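2-hydroxyhepta-2,4-diene-1,7-dioate isomerase (Mycobacterium abscessus, PDB 3RR6) is of unproven function but belongs to the fumarylacetoacetate hydrolase family and may act as a metal-binding isomerase or acetylpyruvate hydrolase. Local coordinates at residues N73-E87 with S201-I213. Sequence-based numbering, arbitrary orientation.
With EDO (1,2-ethanediol), chain M; EDO (1,2-ethanediol), chain O; EDO (1,2-ethanediol), chain H.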
# COMPACT_ATOMS: atom_id res chain seq x y z
N ASN A 73 7.76 11.07 -5.83
CA ASN A 73 6.41 11.63 -6.07
C ASN A 73 5.82 12.58 -5.02
O ASN A 73 4.61 12.86 -5.05
CB ASN A 73 5.36 10.53 -6.39
CG ASN A 73 4.14 11.07 -7.13
OD1 ASN A 73 4.27 11.97 -7.97
ND2 ASN A 73 2.96 10.52 -6.83
N TYR A 74 6.65 13.09 -4.12
CA TYR A 74 6.22 14.10 -3.15
C TYR A 74 7.00 15.40 -3.30
O TYR A 74 8.24 15.39 -3.39
CB TYR A 74 6.40 13.60 -1.72
CG TYR A 74 5.28 12.73 -1.23
CD1 TYR A 74 5.19 11.39 -1.59
CD2 TYR A 74 4.29 13.24 -0.40
CE1 TYR A 74 4.16 10.59 -1.13
CE2 TYR A 74 3.25 12.46 0.06
CZ TYR A 74 3.19 11.13 -0.30
OH TYR A 74 2.17 10.34 0.15
N ALA A 75 6.28 16.51 -3.26
CA ALA A 75 6.90 17.82 -3.10
C ALA A 75 7.39 17.97 -1.66
O ALA A 75 6.79 17.42 -0.74
CB ALA A 75 5.89 18.93 -3.42
N ALA A 76 8.46 18.73 -1.48
CA ALA A 76 9.00 19.02 -0.15
C ALA A 76 8.08 19.90 0.71
O ALA A 76 8.04 19.75 1.94
CB ALA A 76 10.37 19.66 -0.27
N HIS A 77 7.35 20.81 0.08
CA HIS A 77 6.56 21.82 0.78
C HIS A 77 5.44 22.29 -0.13
O HIS A 77 5.56 22.22 -1.36
CB HIS A 77 7.48 23.00 1.17
CG HIS A 77 6.85 24.02 2.07
ND1 HIS A 77 6.12 25.09 1.59
CD2 HIS A 77 6.89 24.17 3.42
CE1 HIS A 77 5.72 25.83 2.60
NE2 HIS A 77 6.17 25.30 3.72
N ALA A 78 4.35 22.77 0.46
CA ALA A 78 3.18 23.23 -0.29
C ALA A 78 3.50 24.33 -1.30
O ALA A 78 2.81 24.47 -2.32
CB ALA A 78 2.08 23.70 0.68
N ALA A 79 4.55 25.12 -1.03
CA ALA A 79 5.00 26.18 -1.94
C ALA A 79 5.74 25.65 -3.17
O ALA A 79 5.93 26.39 -4.14
CB ALA A 79 5.89 27.17 -1.17
N GLU A 80 6.18 24.39 -3.13
CA GLU A 80 6.83 23.75 -4.28
C GLU A 80 5.80 23.25 -5.32
O GLU A 80 6.18 22.91 -6.44
CB GLU A 80 7.69 22.56 -3.81
CG GLU A 80 8.78 22.13 -4.80
CD GLU A 80 8.92 20.62 -4.92
OE1 GLU A 80 9.47 19.98 -3.99
OE2 GLU A 80 8.50 20.07 -5.97
N MET A 81 4.53 23.22 -4.94
CA MET A 81 3.46 22.68 -5.79
C MET A 81 3.07 23.60 -6.94
O MET A 81 2.47 23.14 -7.92
CB MET A 81 2.21 22.37 -4.96
CG MET A 81 2.35 21.23 -3.96
SD MET A 81 2.58 19.63 -4.74
CE MET A 81 0.96 19.32 -5.43
N GLY A 82 3.37 24.89 -6.82
CA GLY A 82 2.97 25.86 -7.83
C GLY A 82 3.83 25.84 -9.10
O GLY A 82 3.35 26.21 -10.17
N GLY A 83 5.07 25.39 -8.97
CA GLY A 83 6.11 25.69 -9.96
C GLY A 83 6.00 25.00 -11.30
O GLY A 83 4.91 24.60 -11.73
N ASP A 84 7.14 24.88 -11.98
CA ASP A 84 7.23 24.15 -13.23
C ASP A 84 6.72 22.74 -13.02
O ASP A 84 6.85 22.19 -11.92
CB ASP A 84 8.68 24.11 -13.73
N PRO A 85 6.13 22.13 -14.07
CA PRO A 85 5.54 20.81 -13.89
C PRO A 85 6.58 19.77 -13.49
O PRO A 85 7.77 19.94 -13.79
CB PRO A 85 4.95 20.49 -15.28
CG PRO A 85 4.94 21.79 -16.01
CD PRO A 85 6.10 22.55 -15.48
N PRO A 86 6.15 18.70 -12.82
CA PRO A 86 7.09 17.70 -12.34
C PRO A 86 7.65 16.84 -13.48
O PRO A 86 7.11 16.85 -14.58
CB PRO A 86 6.25 16.86 -11.38
CG PRO A 86 4.86 16.98 -11.87
CD PRO A 86 4.75 18.33 -12.56
N GLU A 87 8.73 16.11 -13.20
CA GLU A 87 9.24 15.11 -14.12
C GLU A 87 8.15 14.07 -14.32
O GLU A 87 7.26 13.92 -13.47
CB GLU A 87 10.50 14.46 -13.57
CG GLU A 87 11.69 15.41 -13.41
CD GLU A 87 12.13 16.00 -14.73
OE1 GLU A 87 12.38 15.23 -15.69
OE2 GLU A 87 12.23 17.25 -14.82
N SER A 201 4.31 13.52 6.06
CA SER A 201 3.91 14.44 5.01
C SER A 201 2.40 14.38 4.84
O SER A 201 1.71 13.83 5.70
CB SER A 201 4.63 14.11 3.71
OG SER A 201 4.45 15.16 2.76
N ARG A 202 1.89 14.97 3.77
CA ARG A 202 0.47 14.91 3.46
C ARG A 202 0.32 14.58 1.98
O ARG A 202 1.13 14.99 1.16
CB ARG A 202 -0.22 16.23 3.79
CG ARG A 202 -0.10 16.68 5.25
CD ARG A 202 -1.02 17.86 5.56
NE ARG A 202 -2.41 17.43 5.55
CZ ARG A 202 -3.03 16.80 6.55
NH1 ARG A 202 -2.39 16.55 7.69
NH2 ARG A 202 -4.30 16.44 6.40
N THR A 203 -0.74 13.84 1.65
CA THR A 203 -0.94 13.42 0.26
C THR A 203 -1.31 14.58 -0.67
O THR A 203 -1.35 14.42 -1.88
CB THR A 203 -2.00 12.30 0.15
OG1 THR A 203 -3.26 12.78 0.63
CG2 THR A 203 -1.59 11.06 0.96
N SER A 204 -1.59 15.75 -0.10
CA SER A 204 -1.74 16.98 -0.89
C SER A 204 -0.43 17.44 -1.53
O SER A 204 -0.45 18.32 -2.41
CB SER A 204 -2.33 18.10 -0.02
OG SER A 204 -1.68 18.19 1.23
N LEU A 205 0.70 16.85 -1.10
CA LEU A 205 1.99 17.10 -1.73
C LEU A 205 2.37 16.07 -2.80
O LEU A 205 3.49 16.09 -3.31
CB LEU A 205 3.09 17.22 -0.65
CG LEU A 205 2.84 18.36 0.35
CD1 LEU A 205 3.97 18.44 1.37
CD2 LEU A 205 2.66 19.70 -0.36
N LEU A 206 1.46 15.17 -3.19
CA LEU A 206 1.74 14.28 -4.33
C LEU A 206 1.95 15.10 -5.60
O LEU A 206 1.12 15.97 -5.94
CB LEU A 206 0.60 13.28 -4.54
CG LEU A 206 0.44 12.16 -3.52
CD1 LEU A 206 -0.85 11.39 -3.77
CD2 LEU A 206 1.62 11.20 -3.56
N LEU A 207 3.05 14.85 -6.30
CA LEU A 207 3.36 15.60 -7.53
C LEU A 207 2.40 15.19 -8.65
O LEU A 207 1.83 16.05 -9.35
CB LEU A 207 4.82 15.37 -7.95
CG LEU A 207 5.85 15.96 -6.97
CD1 LEU A 207 7.24 15.46 -7.30
CD2 LEU A 207 5.79 17.47 -6.97
N HIS A 208 2.25 13.88 -8.81
CA HIS A 208 1.20 13.29 -9.63
C HIS A 208 0.17 12.73 -8.67
O HIS A 208 0.46 11.82 -7.88
CB HIS A 208 1.78 12.19 -10.52
CG HIS A 208 2.90 12.66 -11.38
ND1 HIS A 208 2.70 13.33 -12.57
CD2 HIS A 208 4.24 12.58 -11.21
CE1 HIS A 208 3.87 13.63 -13.09
NE2 HIS A 208 4.82 13.19 -12.30
N ASP A 209 -1.05 13.26 -8.72
CA ASP A 209 -2.10 12.84 -7.80
C ASP A 209 -2.67 11.48 -8.21
O ASP A 209 -2.24 10.90 -9.22
CB ASP A 209 -3.18 13.92 -7.61
CG ASP A 209 -3.98 14.22 -8.86
OD1 ASP A 209 -3.98 13.43 -9.83
OD2 ASP A 209 -4.64 15.30 -8.88
N VAL A 210 -3.59 10.94 -7.42
CA VAL A 210 -4.12 9.60 -7.67
C VAL A 210 -4.63 9.46 -9.11
O VAL A 210 -4.33 8.48 -9.80
CB VAL A 210 -5.20 9.23 -6.64
CG1 VAL A 210 -6.02 8.02 -7.09
CG2 VAL A 210 -4.55 8.98 -5.27
N GLY A 211 -5.39 10.44 -9.56
CA GLY A 211 -5.91 10.42 -10.93
C GLY A 211 -4.82 10.36 -11.99
O GLY A 211 -4.91 9.58 -12.94
N ALA A 212 -3.80 11.18 -11.81
CA ALA A 212 -2.67 11.24 -12.73
C ALA A 212 -1.90 9.92 -12.75
O ALA A 212 -1.45 9.47 -13.80
CB ALA A 212 -1.74 12.40 -12.34
N ILE A 213 -1.76 9.32 -11.58
CA ILE A 213 -1.08 8.03 -11.45
C ILE A 213 -1.84 6.93 -12.18
O ILE A 213 -1.24 6.17 -12.94
CB ILE A 213 -0.90 7.65 -9.97
CG1 ILE A 213 0.06 8.62 -9.28
CG2 ILE A 213 -0.37 6.20 -9.83
CD1 ILE A 213 0.08 8.49 -7.76
C1 EDO M . 3.32 20.37 -8.85
O1 EDO M . 4.67 20.63 -9.27
C2 EDO M . 2.98 18.93 -9.16
O2 EDO M . 1.58 18.77 -9.44
C1 EDO O . 9.84 12.27 -1.89
O1 EDO O . 9.08 11.78 -3.01
C2 EDO O . 11.15 12.86 -2.37
O2 EDO O . 12.04 11.82 -2.78
C1 EDO H . 4.64 15.16 -16.92
O1 EDO H . 4.55 16.03 -15.77
C2 EDO H . 4.07 13.77 -16.63
O2 EDO H . 2.97 13.37 -17.46
O HOH W 1 6.57 16.08 1.61
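Tyr74 and Leu206 form a single beta bridge, flanked by backbone bonds from Leu207 N to Asn73 O and from Ala75 N to Leu205 O, both 2.8 Å. The Asn73 side chain adds two bonds beside the bridge. Its CG is anti to the backbone N (chi1 -159°), which lays the amide along the backbone of His208. Asn73 OD1 accepts from His208 N at 2.9 Å, and Asn73 ND2 donates to a lone pair of His208 O at 3.0 Å. ND2 also bonds to Thr231 O, so this buried amide is fixed by three bonds. Leu206 CD2 sits over one face of the Tyr74 ring, 3.9 Å from its centroid, in a CH-pi contact. The edge of the same ring meets Arg202 O. Both segments belong to the FAA hydrolase C-terminal family region. The contact joins the long loop between strands 67-70 and 91-94 to the connection from strand 196-202 into helix 210-220. At the far end of 73-87, Glu87 O accepts from His208 NE2 at 2.8 Å, with the oxygen in the ring plane. Pro86 CG packs obliquely against this ring, 3.7 Å from His208 CE1. Met81 is bent at chi2 and chi3, which folds its CE to within 3.4 Å of Leu206 O. Leu205 CD2 packs on Ala78 CA and Met81 CG. A water bridges Ala75 O and Ser201 OG.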